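Local coordinates for gram-negative insecticidal protein (Chromobacterium piscinae, PDB 6FBM) that kills insects, probably by forming pores through its membrane attack complex/perforin domain, with a C-terminal beta-tripod region that may help it recognise its target, at residues 19-24 / 37-42; 169-174 / 281-286; 317-322 / 373-378; 337-342 / 455-460; 391-396 / 465-470. One frame throughout, in Å; residues are numbered along the deposited sequence.

Contact 1: residues 19-24 / 37-42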
# COMPACT_ATOMS: atom_id res chain seq x y z
N MET A 19 4.23 23.49 19.10
CA MET A 19 5.07 24.52 19.66
C MET A 19 4.44 25.90 19.52
O MET A 19 3.83 26.24 18.49
CB MET A 19 6.45 24.50 19.02
CG MET A 19 7.19 23.18 19.23
SD MET A 19 7.18 22.53 20.92
CE MET A 19 8.27 23.73 21.72
N GLY A 20 4.50 26.66 20.60
CA GLY A 20 3.96 27.99 20.59
C GLY A 20 2.45 28.05 20.58
O GLY A 20 1.88 29.08 20.26
N MET A 21 1.80 26.95 20.93
CA MET A 21 0.36 26.90 21.00
C MET A 21 0.00 27.25 22.42
O MET A 21 0.72 26.86 23.35
CB MET A 21 -0.19 25.50 20.77
CG MET A 21 -0.25 24.97 19.36
SD MET A 21 -1.06 26.05 18.14
CE MET A 21 0.43 26.68 17.41
N GLY A 22 -1.15 27.93 22.58
CA GLY A 22 -1.79 28.00 23.88
C GLY A 22 -2.08 26.64 24.47
O GLY A 22 -2.31 25.67 23.73
N TYR A 23 -2.06 26.55 25.79
CA TYR A 23 -2.32 25.30 26.48
C TYR A 23 -3.34 25.47 27.57
O TYR A 23 -3.28 26.45 28.31
CB TYR A 23 -1.06 24.73 27.08
CG TYR A 23 -1.16 23.28 27.39
CD1 TYR A 23 -0.88 22.35 26.42
CD2 TYR A 23 -1.53 22.83 28.64
CE1 TYR A 23 -0.96 21.00 26.69
CE2 TYR A 23 -1.60 21.47 28.92
CZ TYR A 23 -1.32 20.56 27.94
OH TYR A 23 -1.37 19.20 28.16
N ASP A 24 -4.26 24.51 27.65
CA ASP A 24 -5.20 24.48 28.74
C ASP A 24 -4.50 23.86 29.95
O ASP A 24 -4.42 22.65 30.11
CB ASP A 24 -6.43 23.67 28.36
CG ASP A 24 -7.46 23.63 29.48
OD1 ASP A 24 -7.21 24.20 30.57
OD2 ASP A 24 -8.52 23.00 29.24
N GLY A 37 -6.61 26.57 20.15
CA GLY A 37 -6.71 26.71 18.70
C GLY A 37 -5.66 27.50 17.97
O GLY A 37 -4.90 26.94 17.17
N GLN A 38 -5.64 28.81 18.22
CA GLN A 38 -4.83 29.76 17.42
C GLN A 38 -3.34 29.67 17.73
O GLN A 38 -2.95 29.77 18.90
CB GLN A 38 -5.30 31.23 17.54
CG GLN A 38 -6.61 31.46 16.82
CD GLN A 38 -7.78 31.76 17.74
OE1 GLN A 38 -7.89 31.23 18.85
NE2 GLN A 38 -8.67 32.61 17.27
N PRO A 39 -2.48 29.47 16.69
CA PRO A 39 -1.04 29.69 16.89
C PRO A 39 -0.74 31.13 17.31
O PRO A 39 -1.38 32.04 16.82
CB PRO A 39 -0.43 29.38 15.51
CG PRO A 39 -1.42 28.49 14.85
CD PRO A 39 -2.77 28.98 15.33
N LEU A 40 0.19 31.30 18.23
CA LEU A 40 0.49 32.61 18.80
C LEU A 40 1.55 33.32 18.01
O LEU A 40 1.59 34.54 17.98
CB LEU A 40 0.96 32.47 20.24
CG LEU A 40 -0.13 32.37 21.32
CD1 LEU A 40 -1.37 31.57 20.92
CD2 LEU A 40 0.50 31.80 22.59
N PHE A 41 2.42 32.55 17.36
CA PHE A 41 3.62 33.09 16.78
C PHE A 41 3.72 32.77 15.32
O PHE A 41 3.05 31.87 14.82
CB PHE A 41 4.84 32.55 17.51
CG PHE A 41 4.74 32.65 19.00
CD1 PHE A 41 4.91 33.86 19.63
CD2 PHE A 41 4.46 31.54 19.76
CE1 PHE A 41 4.83 33.96 21.02
CE2 PHE A 41 4.37 31.62 21.14
CZ PHE A 41 4.55 32.84 21.76
N ASP A 42 4.52 33.56 14.63
CA ASP A 42 4.88 33.38 13.24
C ASP A 42 6.35 33.00 13.37
O ASP A 42 7.17 33.84 13.73
CB ASP A 42 4.70 34.70 12.49
CG ASP A 42 5.20 34.64 11.03
OD1 ASP A 42 5.72 33.61 10.56
OD2 ASP A 42 5.06 35.65 10.31

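Contact 2: residues 169-174 / 281-286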
# COMPACT_ATOMS: atom_id res chain seq x y z
N PRO A 169 -3.74 31.06 29.00
CA PRO A 169 -2.83 31.89 29.78
C PRO A 169 -1.36 31.49 29.64
O PRO A 169 -0.48 32.32 29.92
CB PRO A 169 -3.30 31.65 31.22
CG PRO A 169 -3.85 30.26 31.20
CD PRO A 169 -4.44 30.05 29.83
N TYR A 170 -1.10 30.24 29.24
CA TYR A 170 0.25 29.76 29.03
C TYR A 170 0.35 29.15 27.65
O TYR A 170 -0.65 28.71 27.11
CB TYR A 170 0.60 28.71 30.07
CG TYR A 170 0.98 29.28 31.40
CD1 TYR A 170 0.01 29.75 32.29
CD2 TYR A 170 2.30 29.36 31.77
CE1 TYR A 170 0.38 30.28 33.51
CE2 TYR A 170 2.68 29.89 33.00
CZ TYR A 170 1.72 30.34 33.86
OH TYR A 170 2.12 30.85 35.06
N TYR A 171 1.55 29.12 27.11
CA TYR A 171 1.82 28.49 25.84
C TYR A 171 2.96 27.49 25.95
O TYR A 171 3.74 27.52 26.89
CB TYR A 171 2.12 29.56 24.77
CG TYR A 171 3.41 30.31 25.01
CD1 TYR A 171 4.61 29.85 24.50
CD2 TYR A 171 3.43 31.49 25.76
CE1 TYR A 171 5.81 30.54 24.72
CE2 TYR A 171 4.60 32.17 26.00
CZ TYR A 171 5.79 31.71 25.47
OH TYR A 171 6.96 32.36 25.70
N ILE A 172 3.05 26.62 24.95
CA ILE A 172 4.07 25.59 24.92
C ILE A 172 5.36 26.20 24.41
O ILE A 172 5.48 26.55 23.25
CB ILE A 172 3.68 24.43 23.97
CG1 ILE A 172 2.37 23.74 24.40
CG2 ILE A 172 4.82 23.42 23.87
CD1 ILE A 172 2.44 23.01 25.74
N SER A 173 6.33 26.31 25.30
CA SER A 173 7.64 26.85 24.97
C SER A 173 8.69 25.79 24.77
O SER A 173 9.65 25.99 24.04
CB SER A 173 8.10 27.80 26.07
OG SER A 173 9.27 28.45 25.69
N GLU A 174 8.52 24.66 25.45
CA GLU A 174 9.44 23.54 25.34
C GLU A 174 8.63 22.26 25.56
O GLU A 174 7.78 22.19 26.44
CB GLU A 174 10.52 23.68 26.39
CG GLU A 174 11.74 22.81 26.17
CD GLU A 174 12.76 23.06 27.28
OE1 GLU A 174 12.48 22.65 28.42
OE2 GLU A 174 13.82 23.68 27.03
N GLN A 281 4.99 28.59 29.44
CA GLN A 281 5.42 29.95 29.69
C GLN A 281 4.21 30.84 29.58
O GLN A 281 3.34 30.58 28.76
CB GLN A 281 6.48 30.37 28.68
CG GLN A 281 7.80 29.61 28.83
CD GLN A 281 8.44 29.84 30.19
OE1 GLN A 281 8.48 30.95 30.69
NE2 GLN A 281 8.95 28.76 30.81
N PRO A 282 4.10 31.85 30.46
CA PRO A 282 2.91 32.69 30.48
C PRO A 282 2.85 33.62 29.30
O PRO A 282 3.89 34.12 28.87
CB PRO A 282 3.12 33.52 31.73
CG PRO A 282 4.61 33.64 31.86
CD PRO A 282 5.12 32.31 31.42
N ILE A 283 1.65 33.85 28.78
CA ILE A 283 1.47 34.84 27.71
C ILE A 283 1.71 36.25 28.20
O ILE A 283 2.10 37.11 27.40
CB ILE A 283 0.11 34.78 26.98
CG1 ILE A 283 -1.07 35.06 27.93
CG2 ILE A 283 -0.05 33.43 26.31
CD1 ILE A 283 -2.36 35.38 27.20
N TRP A 284 1.48 36.50 29.48
CA TRP A 284 1.68 37.87 30.00
C TRP A 284 3.10 38.42 29.78
O TRP A 284 3.25 39.55 29.36
CB TRP A 284 1.23 38.04 31.45
CG TRP A 284 1.75 37.08 32.45
CD1 TRP A 284 3.01 37.06 33.01
CD2 TRP A 284 1.00 36.04 33.09
NE1 TRP A 284 3.09 36.05 33.94
CE2 TRP A 284 1.87 35.41 34.01
CE3 TRP A 284 -0.30 35.56 32.95
CZ2 TRP A 284 1.48 34.31 34.77
CZ3 TRP A 284 -0.71 34.47 33.70
CH2 TRP A 284 0.17 33.86 34.60
N ALA A 285 4.12 37.58 29.96
CA ALA A 285 5.52 37.96 29.65
C ALA A 285 5.73 38.48 28.21
O ALA A 285 6.73 39.15 27.94
CB ALA A 285 6.46 36.79 29.93
N LEU A 286 4.81 38.17 27.30
CA LEU A 286 4.87 38.65 25.91
C LEU A 286 4.32 40.05 25.67
O LEU A 286 4.50 40.62 24.59
CB LEU A 286 4.11 37.67 25.01
CG LEU A 286 4.60 36.23 25.03
CD1 LEU A 286 3.57 35.33 24.35
CD2 LEU A 286 5.96 36.15 24.35
O HOH W 1 6.50 33.92 28.13

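Contact 3: residues 317-322 / 373-378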
# COMPACT_ATOMS: atom_id res chain seq x y z
N VAL A 317 -16.93 6.69 56.24
CA VAL A 317 -16.74 5.38 55.58
C VAL A 317 -17.17 4.17 56.35
O VAL A 317 -17.15 3.06 55.82
CB VAL A 317 -15.28 5.19 55.14
CG1 VAL A 317 -14.94 6.20 54.06
CG2 VAL A 317 -14.30 5.28 56.33
N LEU A 318 -17.59 4.38 57.60
CA LEU A 318 -18.16 3.31 58.40
C LEU A 318 -19.63 3.56 58.55
O LEU A 318 -20.05 4.60 59.03
CB LEU A 318 -17.47 3.24 59.75
CG LEU A 318 -16.01 2.79 59.73
CD1 LEU A 318 -15.38 2.86 61.12
CD2 LEU A 318 -15.88 1.37 59.18
N LEU A 319 -20.41 2.58 58.13
CA LEU A 319 -21.84 2.60 58.29
C LEU A 319 -22.13 1.98 59.64
O LEU A 319 -21.86 0.80 59.86
CB LEU A 319 -22.45 1.78 57.16
CG LEU A 319 -23.96 1.71 56.98
CD1 LEU A 319 -24.58 3.07 56.82
CD2 LEU A 319 -24.25 0.81 55.79
N MET A 320 -22.69 2.79 60.54
CA MET A 320 -23.04 2.35 61.90
C MET A 320 -24.51 1.95 62.05
O MET A 320 -25.43 2.58 61.52
CB MET A 320 -22.74 3.47 62.88
CG MET A 320 -22.79 3.04 64.32
SD MET A 320 -22.16 4.32 65.43
CE MET A 320 -23.38 5.63 65.21
N ASP A 321 -24.71 0.89 62.81
CA ASP A 321 -25.99 0.55 63.38
C ASP A 321 -25.79 0.61 64.90
O ASP A 321 -25.12 -0.25 65.47
CB ASP A 321 -26.41 -0.84 62.89
CG ASP A 321 -27.69 -1.33 63.53
OD1 ASP A 321 -28.21 -0.64 64.42
OD2 ASP A 321 -28.14 -2.43 63.18
N ALA A 322 -26.34 1.66 65.52
CA ALA A 322 -26.10 1.94 66.95
C ALA A 322 -26.97 1.11 67.88
O ALA A 322 -26.66 1.02 69.07
CB ALA A 322 -26.26 3.43 67.26
N ILE A 373 -22.39 -1.66 65.90
CA ILE A 373 -21.73 -2.46 64.89
C ILE A 373 -21.53 -1.60 63.65
O ILE A 373 -22.26 -0.65 63.42
CB ILE A 373 -22.48 -3.78 64.58
CG1 ILE A 373 -23.92 -3.54 64.13
CG2 ILE A 373 -22.44 -4.66 65.82
CD1 ILE A 373 -24.70 -4.81 63.84
N PHE A 374 -20.47 -1.90 62.91
CA PHE A 374 -20.01 -1.05 61.82
C PHE A 374 -19.78 -1.89 60.58
O PHE A 374 -19.38 -3.04 60.66
CB PHE A 374 -18.73 -0.34 62.20
CG PHE A 374 -18.87 0.55 63.40
CD1 PHE A 374 -19.27 1.86 63.25
CD2 PHE A 374 -18.58 0.09 64.65
CE1 PHE A 374 -19.39 2.69 64.35
CE2 PHE A 374 -18.69 0.93 65.76
CZ PHE A 374 -19.08 2.24 65.61
N LYS A 375 -20.08 -1.29 59.43
CA LYS A 375 -19.91 -1.95 58.15
C LYS A 375 -18.96 -1.14 57.27
O LYS A 375 -19.08 0.08 57.17
CB LYS A 375 -21.27 -2.11 57.47
CG LYS A 375 -21.16 -2.63 56.05
CD LYS A 375 -22.51 -3.06 55.50
CE LYS A 375 -22.40 -3.51 54.05
NZ LYS A 375 -23.49 -4.47 53.72
N ASP A 376 -18.04 -1.84 56.63
CA ASP A 376 -17.12 -1.25 55.68
C ASP A 376 -17.85 -1.07 54.34
O ASP A 376 -17.76 -1.90 53.46
CB ASP A 376 -15.88 -2.16 55.55
CG ASP A 376 -14.70 -1.47 54.88
OD1 ASP A 376 -14.89 -0.39 54.25
OD2 ASP A 376 -13.57 -1.99 55.00
N LEU A 377 -18.59 0.04 54.23
CA LEU A 377 -19.56 0.23 53.12
C LEU A 377 -18.91 0.20 51.73
O LEU A 377 -19.37 -0.52 50.83
CB LEU A 377 -20.29 1.57 53.26
CG LEU A 377 -21.40 1.86 52.24
CD1 LEU A 377 -22.33 0.68 51.95
CD2 LEU A 377 -22.23 3.06 52.75
N PHE A 378 -17.82 0.96 51.59
CA PHE A 378 -17.09 1.10 50.33
C PHE A 378 -15.96 0.09 50.16
O PHE A 378 -15.18 0.20 49.22
CB PHE A 378 -16.55 2.53 50.26
CG PHE A 378 -17.59 3.57 50.56
CD1 PHE A 378 -18.64 3.78 49.69
CD2 PHE A 378 -17.54 4.28 51.73
CE1 PHE A 378 -19.63 4.69 49.98
CE2 PHE A 378 -18.52 5.21 52.04
CZ PHE A 378 -19.57 5.43 51.15
O HOH W 2 -16.07 1.93 53.46

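Contact 4: residues 337-342 / 455-460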
# COMPACT_ATOMS: atom_id res chain seq x y z
N ALA A 337 -16.42 -12.36 92.79
CA ALA A 337 -16.19 -10.91 92.77
C ALA A 337 -17.38 -10.25 93.46
O ALA A 337 -18.52 -10.71 93.33
CB ALA A 337 -16.03 -10.41 91.35
N SER A 338 -17.11 -9.19 94.21
CA SER A 338 -18.15 -8.49 94.97
C SER A 338 -19.20 -8.06 93.98
O SER A 338 -20.38 -8.41 94.12
CB SER A 338 -17.58 -7.27 95.71
OG SER A 338 -16.38 -7.62 96.41
N GLU A 339 -18.75 -7.35 92.94
CA GLU A 339 -19.66 -6.82 91.92
C GLU A 339 -20.11 -7.87 90.92
O GLU A 339 -19.44 -8.89 90.68
CB GLU A 339 -19.05 -5.63 91.23
CG GLU A 339 -18.78 -4.47 92.19
CD GLU A 339 -18.06 -3.34 91.51
OE1 GLU A 339 -18.12 -2.21 92.02
OE2 GLU A 339 -17.44 -3.57 90.46
N ASP A 340 -21.30 -7.64 90.38
CA ASP A 340 -21.87 -8.47 89.33
C ASP A 340 -21.37 -7.89 87.99
O ASP A 340 -21.23 -6.68 87.84
CB ASP A 340 -23.41 -8.41 89.35
CG ASP A 340 -24.05 -9.08 90.56
OD1 ASP A 340 -23.55 -10.13 91.02
OD2 ASP A 340 -25.12 -8.57 90.99
N LEU A 341 -21.12 -8.77 87.02
CA LEU A 341 -20.76 -8.39 85.67
C LEU A 341 -21.58 -9.22 84.71
O LEU A 341 -21.62 -10.43 84.84
CB LEU A 341 -19.29 -8.67 85.37
CG LEU A 341 -18.80 -8.37 83.95
CD1 LEU A 341 -18.96 -6.89 83.64
CD2 LEU A 341 -17.35 -8.80 83.83
N ALA A 342 -22.22 -8.56 83.75
CA ALA A 342 -22.76 -9.24 82.61
C ALA A 342 -22.27 -8.50 81.35
O ALA A 342 -22.08 -7.26 81.36
CB ALA A 342 -24.26 -9.27 82.68
N VAL A 455 -17.19 0.05 84.79
CA VAL A 455 -18.25 -0.93 84.70
C VAL A 455 -18.16 -1.92 85.84
O VAL A 455 -19.18 -2.26 86.43
CB VAL A 455 -18.18 -1.70 83.38
CG1 VAL A 455 -19.30 -2.76 83.30
CG2 VAL A 455 -18.27 -0.73 82.19
N TRP A 456 -16.93 -2.37 86.14
CA TRP A 456 -16.70 -3.54 87.01
C TRP A 456 -15.20 -3.71 87.29
O TRP A 456 -14.36 -3.18 86.57
CB TRP A 456 -17.23 -4.77 86.30
CG TRP A 456 -17.11 -6.08 87.00
CD1 TRP A 456 -18.01 -6.62 87.85
CD2 TRP A 456 -16.07 -7.06 86.86
NE1 TRP A 456 -17.61 -7.86 88.25
CE2 TRP A 456 -16.41 -8.15 87.66
CE3 TRP A 456 -14.89 -7.10 86.12
CZ2 TRP A 456 -15.62 -9.29 87.76
CZ3 TRP A 456 -14.09 -8.25 86.22
CH2 TRP A 456 -14.47 -9.32 87.03
N TRP A 457 -14.90 -4.39 88.39
CA TRP A 457 -13.57 -4.89 88.71
C TRP A 457 -13.73 -6.22 89.43
O TRP A 457 -14.82 -6.55 89.89
CB TRP A 457 -12.70 -3.94 89.56
CG TRP A 457 -13.40 -3.20 90.68
CD1 TRP A 457 -14.46 -3.63 91.44
CD2 TRP A 457 -13.05 -1.91 91.20
NE1 TRP A 457 -14.82 -2.68 92.35
CE2 TRP A 457 -13.97 -1.61 92.24
CE3 TRP A 457 -12.06 -0.96 90.89
CZ2 TRP A 457 -13.93 -0.41 92.96
CZ3 TRP A 457 -12.02 0.22 91.59
CH2 TRP A 457 -12.96 0.50 92.62
N ASP A 458 -12.64 -6.97 89.54
CA ASP A 458 -12.71 -8.33 90.05
C ASP A 458 -12.54 -8.44 91.55
O ASP A 458 -12.54 -9.55 92.07
CB ASP A 458 -11.65 -9.21 89.35
CG ASP A 458 -10.24 -9.01 89.89
OD1 ASP A 458 -9.79 -7.85 89.92
OD2 ASP A 458 -9.60 -9.99 90.26
N LYS A 459 -12.39 -7.32 92.27
CA LYS A 459 -12.03 -7.41 93.69
C LYS A 459 -13.11 -8.17 94.49
O LYS A 459 -14.31 -8.00 94.26
CB LYS A 459 -11.63 -6.07 94.28
CG LYS A 459 -12.73 -5.06 94.48
CD LYS A 459 -12.26 -3.64 94.09
CE LYS A 459 -11.08 -3.09 94.84
NZ LYS A 459 -11.11 -1.57 94.84
N GLY A 460 -12.63 -9.05 95.36
CA GLY A 460 -13.44 -10.08 95.99
C GLY A 460 -13.17 -11.47 95.45
O GLY A 460 -13.32 -12.45 96.18

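Contact 5: residues 391-396 / 465-470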
# COMPACT_ATOMS: atom_id res chain seq x y z
N ARG A 391 -4.71 -11.98 76.86
CA ARG A 391 -5.38 -11.80 78.13
C ARG A 391 -4.92 -10.54 78.84
O ARG A 391 -3.75 -10.37 79.09
CB ARG A 391 -5.15 -12.98 79.04
CG ARG A 391 -5.91 -14.21 78.64
CD ARG A 391 -6.21 -15.10 79.85
NE ARG A 391 -5.98 -16.51 79.56
CZ ARG A 391 -4.79 -17.08 79.52
NH1 ARG A 391 -3.68 -16.39 79.72
NH2 ARG A 391 -4.69 -18.37 79.23
N VAL A 392 -5.88 -9.69 79.15
CA VAL A 392 -5.63 -8.58 80.02
C VAL A 392 -5.60 -9.13 81.46
O VAL A 392 -4.84 -8.63 82.29
CB VAL A 392 -6.72 -7.50 79.87
CG1 VAL A 392 -6.46 -6.31 80.78
CG2 VAL A 392 -6.75 -6.99 78.46
N TRP A 393 -6.43 -10.15 81.71
CA TRP A 393 -6.66 -10.66 83.06
C TRP A 393 -7.33 -12.02 83.01
O TRP A 393 -8.12 -12.28 82.12
CB TRP A 393 -7.60 -9.70 83.79
CG TRP A 393 -8.13 -10.19 85.10
CD1 TRP A 393 -7.54 -10.06 86.32
CD2 TRP A 393 -9.38 -10.87 85.32
NE1 TRP A 393 -8.33 -10.63 87.29
CE2 TRP A 393 -9.46 -11.13 86.71
CE3 TRP A 393 -10.41 -11.29 84.49
CZ2 TRP A 393 -10.55 -11.80 87.27
CZ3 TRP A 393 -11.49 -11.95 85.06
CH2 TRP A 393 -11.55 -12.20 86.43
N ASP A 394 -7.02 -12.85 84.00
CA ASP A 394 -7.80 -14.04 84.31
C ASP A 394 -7.93 -14.24 85.82
O ASP A 394 -7.30 -13.52 86.58
CB ASP A 394 -7.20 -15.28 83.61
CG ASP A 394 -5.74 -15.47 83.87
OD1 ASP A 394 -5.37 -15.89 84.97
OD2 ASP A 394 -4.94 -15.21 82.97
N ASP A 395 -8.75 -15.23 86.23
CA ASP A 395 -9.05 -15.51 87.65
C ASP A 395 -8.12 -16.55 88.30
O ASP A 395 -8.50 -17.15 89.31
CB ASP A 395 -10.52 -15.93 87.83
CG ASP A 395 -10.76 -17.41 87.55
OD1 ASP A 395 -10.23 -17.94 86.54
OD2 ASP A 395 -11.47 -18.07 88.35
N ALA A 396 -6.93 -16.76 87.74
CA ALA A 396 -5.95 -17.69 88.33
C ALA A 396 -5.66 -17.24 89.75
O ALA A 396 -5.34 -16.05 89.98
CB ALA A 396 -4.67 -17.73 87.50
N LYS A 465 -3.89 -11.60 89.76
CA LYS A 465 -3.99 -10.47 88.84
C LYS A 465 -5.28 -9.75 89.10
O LYS A 465 -6.25 -10.32 89.61
CB LYS A 465 -3.91 -10.93 87.39
CG LYS A 465 -2.74 -11.84 87.05
CD LYS A 465 -2.69 -12.17 85.60
CE LYS A 465 -2.30 -13.63 85.32
NZ LYS A 465 -1.63 -13.66 83.99
N ASP A 466 -5.29 -8.48 88.73
CA ASP A 466 -6.43 -7.61 88.93
C ASP A 466 -6.89 -7.03 87.59
O ASP A 466 -6.11 -6.94 86.64
CB ASP A 466 -6.04 -6.47 89.87
CG ASP A 466 -5.61 -6.95 91.26
OD1 ASP A 466 -5.96 -8.10 91.67
OD2 ASP A 466 -4.97 -6.11 91.94
N VAL A 467 -8.16 -6.64 87.53
CA VAL A 467 -8.71 -5.95 86.36
C VAL A 467 -9.86 -5.06 86.73
O VAL A 467 -10.62 -5.37 87.64
CB VAL A 467 -9.16 -6.95 85.27
CG1 VAL A 467 -10.44 -7.69 85.66
CG2 VAL A 467 -9.31 -6.26 83.92
N SER A 468 -9.96 -3.94 86.02
CA SER A 468 -11.10 -3.04 86.07
C SER A 468 -11.50 -2.69 84.63
O SER A 468 -10.65 -2.38 83.80
CB SER A 468 -10.75 -1.76 86.83
OG SER A 468 -10.19 -2.05 88.10
N LEU A 469 -12.80 -2.72 84.35
CA LEU A 469 -13.34 -2.41 83.04
C LEU A 469 -13.83 -0.96 83.02
O LEU A 469 -14.69 -0.58 83.80
CB LEU A 469 -14.49 -3.36 82.69
CG LEU A 469 -14.21 -4.84 82.90
CD1 LEU A 469 -15.41 -5.63 82.43
CD2 LEU A 469 -12.94 -5.30 82.19
N TRP A 470 -13.26 -0.18 82.11
CA TRP A 470 -13.50 1.24 82.00
C TRP A 470 -14.00 1.58 80.60
O TRP A 470 -13.65 0.90 79.63
CB TRP A 470 -12.19 1.99 82.27
CG TRP A 470 -11.74 1.94 83.70
CD1 TRP A 470 -10.86 1.05 84.27
CD2 TRP A 470 -12.15 2.81 84.76
NE1 TRP A 470 -10.70 1.33 85.60
CE2 TRP A 470 -11.49 2.40 85.93
CE3 TRP A 470 -13.03 3.90 84.83
CZ2 TRP A 470 -11.67 3.04 87.16
CZ3 TRP A 470 -13.20 4.56 86.06
CH2 TRP A 470 -12.52 4.12 87.21
O HOH W 3 -5.10 -14.00 88.23

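Contact 1: residues 19-24 / 37-42
The carbonyl oxygen of G20 meets both the backbone N of L40 and the ring of F41. L40 N gives G20 O a weak hydrogen bond of 3.5 Å. L40 CB also lies 3.5 Å from G20 O, and F41 CD2 lies 3.6 Å from it. The F41 ring meets G20 CA at its edge, in the ring plane. L40 CB lies over one face of the same ring, toward the rim. G20 has no CB to meet F41 CD2, which lets the ring edge come this close. M21 begins by pointing away from 37-42. Its chain bends at chi2 (-51°), which turns SD back, and the bend at chi3 carries CE to P39. M21 CE then packs 3.4 Å from P39 CB, the two side chains lying side by side. Strands 21-23 and 35-39 form an antiparallel hairpin. Strand 21-23 also pairs with strand 170-177, whose Y171 meets the F41 ring edge-to-face.

Contact 2: residues 169-174 / 281-286
P169 O accepts a straight hydrogen bond from I283 N at 2.9 Å (N-H...O 173°). The donor is tilted from the carbonyl plane. I283 CG1 also touches this oxygen.

Y170 is next and forms a non-hydrogen-bonded antiparallel pair with P282. P282 CA lies over one face of the Y170 ring, toward the rim, and P282 CB adds a CH-pi contact at 4.2 Å from the Y170 ring centroid. The W284 six-membered ring comes obliquely to Y170, the planes 76° apart, with Y170 CE1 3.7 Å from W284 CH2.

Y171 forms the hydrogen-bonded pair with Q281. Y171 N donates to Q281 O at 2.8 Å, and Q281 N returns a bond to Y171 O. CG of Y171 lies between the backbone N and the carbonyl carbon (chi1 66°), which puts Y171 CG 3.8 Å from Q281 O. Its ring takes Q281 CB over a face, 4.0 Å from the centroid. I283 CG2 is at the ring edge, and L286 CD1 touches Y171 CE2. One water joins Y171 OH to P282 O.

S173 CB packs on Q281 CG at 3.3 Å, while Q281 NE2 bonds to E278 O.

Strand 170-177 pairs with 280-282 and with 21-23. Helices 138-141, 147-154 and 160-167 pack around I283 and the 3-10 segment 284-286.

Contact 3: residues 317-322 / 373-378
M320 runs alongside the ring of F374, both side chains pointing the same way. M320 CB is 3.7 Å from F374 CE1. CG is anti to the backbone N (chi1 -168°), and M320 CG meets F374 CE1 at 3.4 Å. M320 SD lies 3.4 Å from F374 CE1 and also touches F374 CZ. It stands oblique to the ring, 58° off the normal, in a Met-aromatic contact. Beyond SD the chain bends at chi3, and CE turns off from the ring.

L318 CB touches the same ring at F374 CD1, and I513 packs on L318, M320 and F374. The two strands are the central pair of a mixed four-stranded sheet, with 352-354 beside 373-376 and 513-515 beside 318-321. They run antiparallel at 151°. L319 and K375 exchange backbone bonds, with K375 N 2.8 Å from L319 O. D321 and I373 do the same. L319, D321, I373 and K375 lie on the opposite face of the sheet from M320 and F374, and Y352 touches all four. K375 NZ bonds to N350 O.

D376 is the centre of an inverse gamma turn. There a water donates to V317 O and D376 OD1 and accepts from F378 N at 2.7 Å. D376 OD1 also receives L380 N. V317 crosses F378 at about a right angle, with V317 CA at the ring edge and V317 CG1 4.0 Å from F378 CD2.

Contact 4: residues 337-342 / 455-460
The W456 indole is covered on one face by L341, which crosses it at about a right angle. L341 CD2 lies over the ring centre, and L341 CB is 3.5 Å from the centroid of the five-membered ring in a CH-pi contact. D458 N lies over the opposite face, toward the rim. At the edge, in plane, W456 NE1 gives a weak hydrogen bond of 3.2 Å to E339 O. A337 CB touches W456 CZ2 at 3.8 Å. The W457 ring has K459 CD over one face, toward the rim. The E339 carboxylate is turned only 19° from the W457 ring plane, with E339 OE2 3.1 Å from W457 CD1. W457 N reaches E339 OE2 weakly, and E339 OE1 forms a salt bridge with R454. Farther on, S338 N donates to K459 O at 3.0 Å (N-H...O 173°). The loop before strand 342-346 is thus fastened to the end of strand 450-457, in the beta-rich C-terminal region that probably belongs to the beta-tripod.

Contact 5: residues 391-396 / 465-470
V467 and W393 carry the apolar part, crossing at about a right angle. V467 CG1 sits over the W393 indole in a CH-pi contact, 3.5 Å from the five-membered ring centroid. D395 N lies over the opposite face, toward the rim. V392 CG1 touches V467 CG2 at 4.2 Å.

Among the hydrogen bonds, W393 NE1 donates to K465 O at 3.1 Å. The oxygen lies near the ring plane, but the nitrogen stands 66° out of the carbonyl plane and the bond is bent (137°). D458 OD2 takes a weak bond from the same NE1. A water donates to D394 O and A396 O and accepts from K465 N.

R391, D394 and K465 form a salt-bridge network. D394 OD2 makes long salt bridges to K465 NZ (3.8 Å) and R391 NH1 (3.7 Å), the latter by charge alone, well out of the guanidinium plane.

D394 OD1 accepts from A396 N at 3.3 Å, an Asx turn. Before it, V392 and W393 both face C406, a classic beta bulge.

How the contacts relate
From the N terminus, contact 1 closes a short hairpin. Contact 2 comes wholly later and closes a loop of 106 residues within the MACPF region. The two touch, since strands 21-23 and 170-177 are neighbours in one sheet. Contact 3 lies across the chain's centre, about 50 Å from contact 2 between centres, and joins the central strands of another sheet. Contact 4 crosses contact 3 along the chain, and contact 5 crosses contact 4. Contacts 4 and 5 are about 10 Å apart between centres and meet where strand 450-457 pairs with 468-473. R391-V392-W393 and R454-V455-W456 repeat one sequence, consistent with related units in this beta-rich end.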